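Local coordinates for protein C2 toxin component I (Clostridium botulinum, PDB 2J3X) that is the enzymatic component of the binary C2 toxin and acts as an ADP-ribosyltransferase, at residues 58-71 with 406-420. The protein carries 2 engineered substitutions. Sequence-based numbering, arbitrary orientation. Where two conformers were deposited one is given.
Sequences TDILFSSLTAIEIM and ITSIINRVTKMTQVV. With SO4 (sulfate ion), chain U.
Phe62 and Val420 meet through a CH-pi contact: Val420 CG2 stands over the centre of the ring, 3.8 Å from its centroid. Leu61 CB lies against the opposite face, offset toward the rim, and Phe144 adds an edge-to-face partner. Ile406 comes in obliquely, its CD1 reaching Phe62 CB at 3.4 Å; with chi1 at 63°, its CG1 sits between backbone N and carbonyl carbon, which turns that end toward the phenylalanine. The carboxylate of Asp59 is the other flat group: Thr407 N donates to its OD1 over 3.0 Å from 60° above the carboxylate plane, yet nearly straight at hydrogen.

Two serines carry the polar grip further along the strand. Ser408 OG, anti to its own N (chi1 -175°), donates to Phe62 O at 2.6 Å, while Ser63 OG accepts from Ile409 N at 2.9 Å and in turn donates to Asp59 O. That carbonyl also takes Phe62 N, the two donors arriving from opposite faces. Ile409 carries the apolar part here: its CD1 packs on Asp59 CB and its CG2 lies 4.1 Å from Met71 CE. Ala67 CB rests 3.3 Å from Ile409 O, and one water bridges that carbonyl to Ser64 N, while another joins Ser64 OG to Ile410 O.

Ser64 N-caps helix 65-73 by accepting from Ala67 N; the cap orders its first turn, and the two waters link Ser64 to the strand. Ile410 and Asn411 face Thr414 in a classic beta bulge, next to the type I turn 411-414 joining the two strands, where Asn411 OD1 accepts from Val413 N, an Asx turn. The whole illustrates how the link between two helices of one ADP-ribosyltransferase exoenzyme region docks on a beta hairpin of the other through Asp59, two serines, bridging waters and apolar side chains.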
loop_
_atom_site.group_PDB
_atom_site.type_symbol
_atom_site.label_atom_id
_atom_site.label_comp_id
_atom_site.label_asym_id
_atom_site.label_seq_id
_atom_site.Cartn_x
_atom_site.Cartn_y
_atom_site.Cartn_z
ATOM N N THR A 58 0.159 9.416 -3.877
ATOM C CA THR A 58 -0.124 8.474 -2.764
ATOM C C THR A 58 -1.282 9.019 -1.916
ATOM O O THR A 58 -2.198 8.275 -1.569
ATOM C CB THR A 58 1.127 8.357 -1.921
ATOM O OG1 THR A 58 2.147 7.712 -2.721
ATOM C CG2 THR A 58 0.878 7.513 -0.663
ATOM N N ASP A 59 -1.185 10.300 -1.535
ATOM C CA ASP A 59 -2.209 10.942 -0.696
ATOM C C ASP A 59 -3.644 10.722 -1.189
ATOM O O ASP A 59 -4.549 10.408 -0.400
ATOM C CB ASP A 59 -1.983 12.470 -0.665
ATOM C CG ASP A 59 -0.661 12.857 -0.041
ATOM O OD1 ASP A 59 -0.027 12.053 0.657
ATOM O OD2 ASP A 59 -0.241 14.002 -0.330
ATOM N N ILE A 60 -3.846 10.892 -2.494
ATOM C CA ILE A 60 -5.194 10.753 -3.071
ATOM C C ILE A 60 -5.794 9.376 -3.036
ATOM O O ILE A 60 -7.020 9.270 -3.045
ATOM C CB ILE A 60 -5.287 11.371 -4.483
ATOM C CG1 ILE A 60 -4.363 10.587 -5.437
ATOM C CG2 ILE A 60 -4.877 12.905 -4.421
ATOM C CD1 ILE A 60 -4.205 11.226 -6.811
ATOM N N LEU A 61 -4.954 8.311 -2.935
ATOM C CA LEU A 61 -5.502 6.941 -2.800
ATOM C C LEU A 61 -6.200 6.771 -1.430
ATOM O O LEU A 61 -6.979 5.835 -1.205
ATOM C CB LEU A 61 -4.357 5.913 -2.880
ATOM C CG LEU A 61 -3.466 6.016 -4.133
ATOM C CD1 LEU A 61 -2.366 4.871 -3.940
ATOM C CD2 LEU A 61 -4.298 5.758 -5.329
ATOM N N PHE A 62 -5.823 7.656 -0.471
ATOM C CA PHE A 62 -6.260 7.569 0.938
ATOM C C PHE A 62 -6.976 8.865 1.355
ATOM O O PHE A 62 -6.842 9.327 2.488
ATOM C CB PHE A 62 -5.056 7.271 1.853
ATOM C CG PHE A 62 -4.344 5.985 1.455
ATOM C CD1 PHE A 62 -4.967 4.728 1.619
ATOM C CD2 PHE A 62 -3.115 6.073 0.766
ATOM C CE1 PHE A 62 -4.273 3.521 1.147
ATOM C CE2 PHE A 62 -2.475 4.903 0.288
ATOM C CZ PHE A 62 -3.050 3.666 0.495
ATOM N N SER A 63 -7.689 9.451 0.379
ATOM C CA SER A 63 -8.574 10.578 0.609
ATOM C C SER A 63 -9.950 10.189 0.095
ATOM O O SER A 63 -10.082 9.359 -0.835
ATOM C CB SER A 63 -8.058 11.799 -0.145
ATOM O OG SER A 63 -6.727 12.138 0.272
ATOM N N SER A 64 -11.006 10.743 0.702
ATOM C CA SER A 64 -12.376 10.351 0.314
ATOM C C SER A 64 -12.713 10.755 -1.156
ATOM O O SER A 64 -12.195 11.761 -1.667
ATOM C CB SER A 64 -13.447 10.982 1.225
ATOM O OG SER A 64 -13.556 12.370 0.935
ATOM N N LEU A 65 -13.652 10.028 -1.778
ATOM C CA LEU A 65 -14.137 10.391 -3.131
ATOM C C LEU A 65 -14.754 11.809 -3.097
ATOM O O LEU A 65 -14.595 12.574 -4.053
ATOM C CB LEU A 65 -15.111 9.312 -3.701
ATOM C CG LEU A 65 -14.415 7.915 -3.638
ATOM C CD1 LEU A 65 -15.383 6.742 -3.927
ATOM C CD2 LEU A 65 -13.261 7.822 -4.569
ATOM N N THR A 66 -15.408 12.173 -1.994
ATOM C CA THR A 66 -15.862 13.570 -1.802
ATOM C C THR A 66 -14.733 14.586 -1.923
ATOM O O THR A 66 -14.858 15.591 -2.635
ATOM C CB THR A 66 -16.550 13.721 -0.437
ATOM O OG1 THR A 66 -17.691 12.877 -0.425
ATOM C CG2 THR A 66 -17.040 15.163 -0.242
ATOM N N ALA A 67 -13.607 14.294 -1.271
ATOM C CA ALA A 67 -12.477 15.202 -1.274
ATOM C C ALA A 67 -11.883 15.249 -2.691
ATOM O O ALA A 67 -11.479 16.314 -3.167
ATOM C CB ALA A 67 -11.425 14.723 -0.271
ATOM N N ILE A 68 -11.855 14.106 -3.404
ATOM C CA ILE A 68 -11.341 14.126 -4.775
ATOM C C ILE A 68 -12.213 15.004 -5.678
ATOM O O ILE A 68 -11.699 15.822 -6.461
ATOM C CB ILE A 68 -11.309 12.662 -5.366
ATOM C CG1 ILE A 68 -10.393 11.780 -4.515
ATOM C CG2 ILE A 68 -10.865 12.640 -6.856
ATOM C CD1 ILE A 68 -8.968 12.374 -4.181
ATOM N N GLU A 69 -13.537 14.850 -5.552
ATOM C CA GLU A 69 -14.484 15.614 -6.371
ATOM C C GLU A 69 -14.365 17.110 -6.087
ATOM O O GLU A 69 -14.395 17.917 -7.023
ATOM C CB GLU A 69 -15.877 15.128 -6.036
ATOM C CG GLU A 69 -16.103 13.701 -6.536
ATOM C CD GLU A 69 -17.320 13.065 -5.931
ATOM O OE1 GLU A 69 -17.962 13.638 -5.013
ATOM O OE2 GLU A 69 -17.641 11.958 -6.361
ATOM N N ILE A 70 -14.201 17.486 -4.813
ATOM C CA ILE A 70 -13.926 18.889 -4.491
ATOM C C ILE A 70 -12.691 19.404 -5.222
ATOM O O ILE A 70 -12.725 20.481 -5.797
ATOM C CB ILE A 70 -13.795 19.116 -2.948
ATOM C CG1 ILE A 70 -15.180 19.090 -2.319
ATOM C CG2 ILE A 70 -13.018 20.411 -2.638
ATOM C CD1 ILE A 70 -15.173 18.768 -0.783
ATOM N N MET A 71 -11.583 18.660 -5.198
ATOM C CA MET A 71 -10.404 19.079 -5.901
ATOM C C MET A 71 -10.589 19.206 -7.422
ATOM O O MET A 71 -10.066 20.135 -8.032
ATOM C CB MET A 71 -9.255 18.080 -5.595
ATOM C CG MET A 71 -8.644 18.377 -4.198
ATOM S SD MET A 71 -7.119 17.393 -3.990
ATOM C CE MET A 71 -7.791 15.743 -3.734
ATOM N N ILE A 406 1.486 9.578 5.253
ATOM C CA ILE A 406 0.907 10.245 4.109
ATOM C C ILE A 406 0.289 11.532 4.577
ATOM O O ILE A 406 0.172 11.766 5.794
ATOM C CB ILE A 406 -0.208 9.391 3.459
ATOM C CG1 ILE A 406 -1.394 9.166 4.444
ATOM C CG2 ILE A 406 0.346 8.029 2.952
ATOM C CD1 ILE A 406 -2.694 8.730 3.743
ATOM N N THR A 407 -0.156 12.340 3.629
ATOM C CA THR A 407 -0.933 13.500 3.999
ATOM C C THR A 407 -2.278 13.350 3.335
ATOM O O THR A 407 -2.356 13.583 2.112
ATOM C CB THR A 407 -0.256 14.783 3.447
ATOM O OG1 THR A 407 1.099 14.883 3.918
ATOM C CG2 THR A 407 -1.041 16.027 3.824
ATOM N N SER A 408 -3.340 13.034 4.104
ATOM C CA SER A 408 -4.676 12.816 3.505
ATOM C C SER A 408 -5.375 14.165 3.286
ATOM O O SER A 408 -5.213 15.099 4.100
ATOM C CB SER A 408 -5.542 11.958 4.395
ATOM O OG SER A 408 -6.811 11.611 3.805
ATOM N N ILE A 409 -6.128 14.269 2.195
ATOM C CA ILE A 409 -6.836 15.509 1.911
ATOM C C ILE A 409 -8.250 15.358 2.372
ATOM O O ILE A 409 -8.968 14.466 1.880
ATOM C CB ILE A 409 -6.766 15.851 0.405
ATOM C CG1 ILE A 409 -5.333 16.256 0.040
ATOM C CG2 ILE A 409 -7.703 17.005 0.119
ATOM C CD1 ILE A 409 -4.621 15.257 -0.718
ATOM N N ILE A 410 -8.668 16.165 3.365
ATOM C CA ILE A 410 -9.947 15.925 4.044
ATOM C C ILE A 410 -10.980 16.777 3.340
ATOM O O ILE A 410 -12.096 16.316 3.076
ATOM C CB ILE A 410 -9.896 16.273 5.596
ATOM C CG1 ILE A 410 -8.673 15.607 6.287
ATOM C CG2 ILE A 410 -11.173 15.890 6.284
ATOM C CD1 ILE A 410 -8.617 14.057 6.259
ATOM N N ASN A 411 -10.618 18.019 3.050
ATOM C CA ASN A 411 -11.517 18.914 2.316
ATOM C C ASN A 411 -10.733 20.053 1.707
ATOM O O ASN A 411 -9.511 20.038 1.712
ATOM C CB ASN A 411 -12.679 19.404 3.210
ATOM C CG ASN A 411 -12.195 20.240 4.402
ATOM O OD1 ASN A 411 -11.350 21.118 4.250
ATOM N ND2 ASN A 411 -12.685 19.906 5.592
ATOM N N ARG A 412 -11.424 21.052 1.155
ATOM C CA ARG A 412 -10.718 22.110 0.447
ATOM C C ARG A 412 -9.617 22.765 1.280
ATOM O O ARG A 412 -8.554 23.090 0.733
ATOM C CB ARG A 412 -11.700 23.168 -0.091
ATOM C CG ARG A 412 -11.120 24.050 -1.207
ATOM C CD ARG A 412 -12.143 25.099 -1.619
ATOM N NE ARG A 412 -12.525 25.863 -0.440
ATOM C CZ ARG A 412 -13.700 26.459 -0.244
ATOM N NH1 ARG A 412 -13.904 27.104 0.893
ATOM N NH2 ARG A 412 -14.661 26.409 -1.164
ATOM N N VAL A 413 -9.849 22.932 2.589
ATOM C CA VAL A 413 -8.910 23.653 3.467
ATOM C C VAL A 413 -8.181 22.790 4.511
ATOM O O VAL A 413 -7.460 23.323 5.364
ATOM C CB VAL A 413 -9.633 24.834 4.256
ATOM C CG1 VAL A 413 -10.311 25.796 3.270
ATOM C CG2 VAL A 413 -10.637 24.315 5.271
ATOM N N THR A 414 -8.427 21.485 4.514
ATOM C CA THR A 414 -7.985 20.669 5.638
ATOM C C THR A 414 -7.197 19.473 5.114
ATOM O O THR A 414 -7.735 18.738 4.289
ATOM C CB THR A 414 -9.195 20.150 6.391
ATOM O OG1 THR A 414 -10.024 21.278 6.764
ATOM C CG2 THR A 414 -8.789 19.359 7.629
ATOM N N LYS A 415 -5.940 19.334 5.552
ATOM C CA LYS A 415 -5.130 18.140 5.230
ATOM C C LYS A 415 -4.715 17.558 6.561
ATOM O O LYS A 415 -4.679 18.295 7.568
ATOM C CB LYS A 415 -3.851 18.557 4.506
ATOM C CG LYS A 415 -4.048 19.195 3.136
ATOM C CD LYS A 415 -2.733 19.254 2.399
ATOM C CE LYS A 415 -1.757 20.276 2.951
ATOM N NZ LYS A 415 -0.884 20.762 1.799
ATOM N N MET A 416 -4.409 16.258 6.620
ATOM C CA MET A 416 -4.068 15.661 7.897
ATOM C C MET A 416 -2.953 14.620 7.667
ATOM O O MET A 416 -3.039 13.819 6.718
ATOM C CB MET A 416 -5.337 15.038 8.521
ATOM C CG MET A 416 -5.110 14.478 9.890
ATOM S SD MET A 416 -6.567 13.658 10.573
ATOM C CE MET A 416 -7.771 14.759 9.936
ATOM N N THR A 417 -1.933 14.633 8.513
ATOM C CA THR A 417 -0.928 13.561 8.457
ATOM C C THR A 417 -1.585 12.306 9.019
ATOM O O THR A 417 -2.154 12.250 10.139
ATOM C CB THR A 417 0.352 13.911 9.233
ATOM O OG1 THR A 417 0.922 15.103 8.681
ATOM C CG2 THR A 417 1.366 12.810 9.112
ATOM N N GLN A 418 -1.475 11.263 8.214
ATOM C CA GLN A 418 -2.034 9.965 8.578
ATOM C C GLN A 418 -1.033 8.877 8.242
ATOM O O GLN A 418 -0.002 9.148 7.644
ATOM C CB GLN A 418 -3.339 9.685 7.821
ATOM C CG GLN A 418 -4.334 10.890 7.905
ATOM C CD GLN A 418 -5.754 10.528 7.527
ATOM O OE1 GLN A 418 -5.992 9.666 6.677
ATOM N NE2 GLN A 418 -6.726 11.242 8.100
ATOM N N VAL A 419 -1.328 7.651 8.670
ATOM C CA VAL A 419 -0.350 6.561 8.419
ATOM C C VAL A 419 -1.096 5.393 7.831
ATOM O O VAL A 419 -2.162 4.965 8.372
ATOM C CB VAL A 419 0.405 6.141 9.725
ATOM C CG1 VAL A 419 1.472 7.240 10.164
ATOM C CG2 VAL A 419 -0.608 5.721 10.875
ATOM N N VAL A 420 -0.486 4.791 6.780
ATOM C CA VAL A 420 -1.039 3.565 6.200
ATOM C C VAL A 420 -0.284 2.374 6.774
ATOM O O VAL A 420 0.935 2.263 6.580
ATOM C CB VAL A 420 -0.857 3.650 4.643
ATOM C CG1 VAL A 420 -1.338 2.344 3.958
ATOM C CG2 VAL A 420 -1.653 4.905 4.124
HETATM S S SO4 U . -20.258 13.622 -2.725
HETATM O O1 SO4 U . -19.633 14.921 -2.985
HETATM O O2 SO4 U . -19.858 12.546 -3.663
HETATM O O3 SO4 U . -19.895 13.214 -1.359
HETATM O O4 SO4 U . -21.719 13.756 -2.796
HETATM O O HOH W 1 -10.450 12.412 2.908
HETATM O O HOH W 2 -12.853 13.607 3.408
#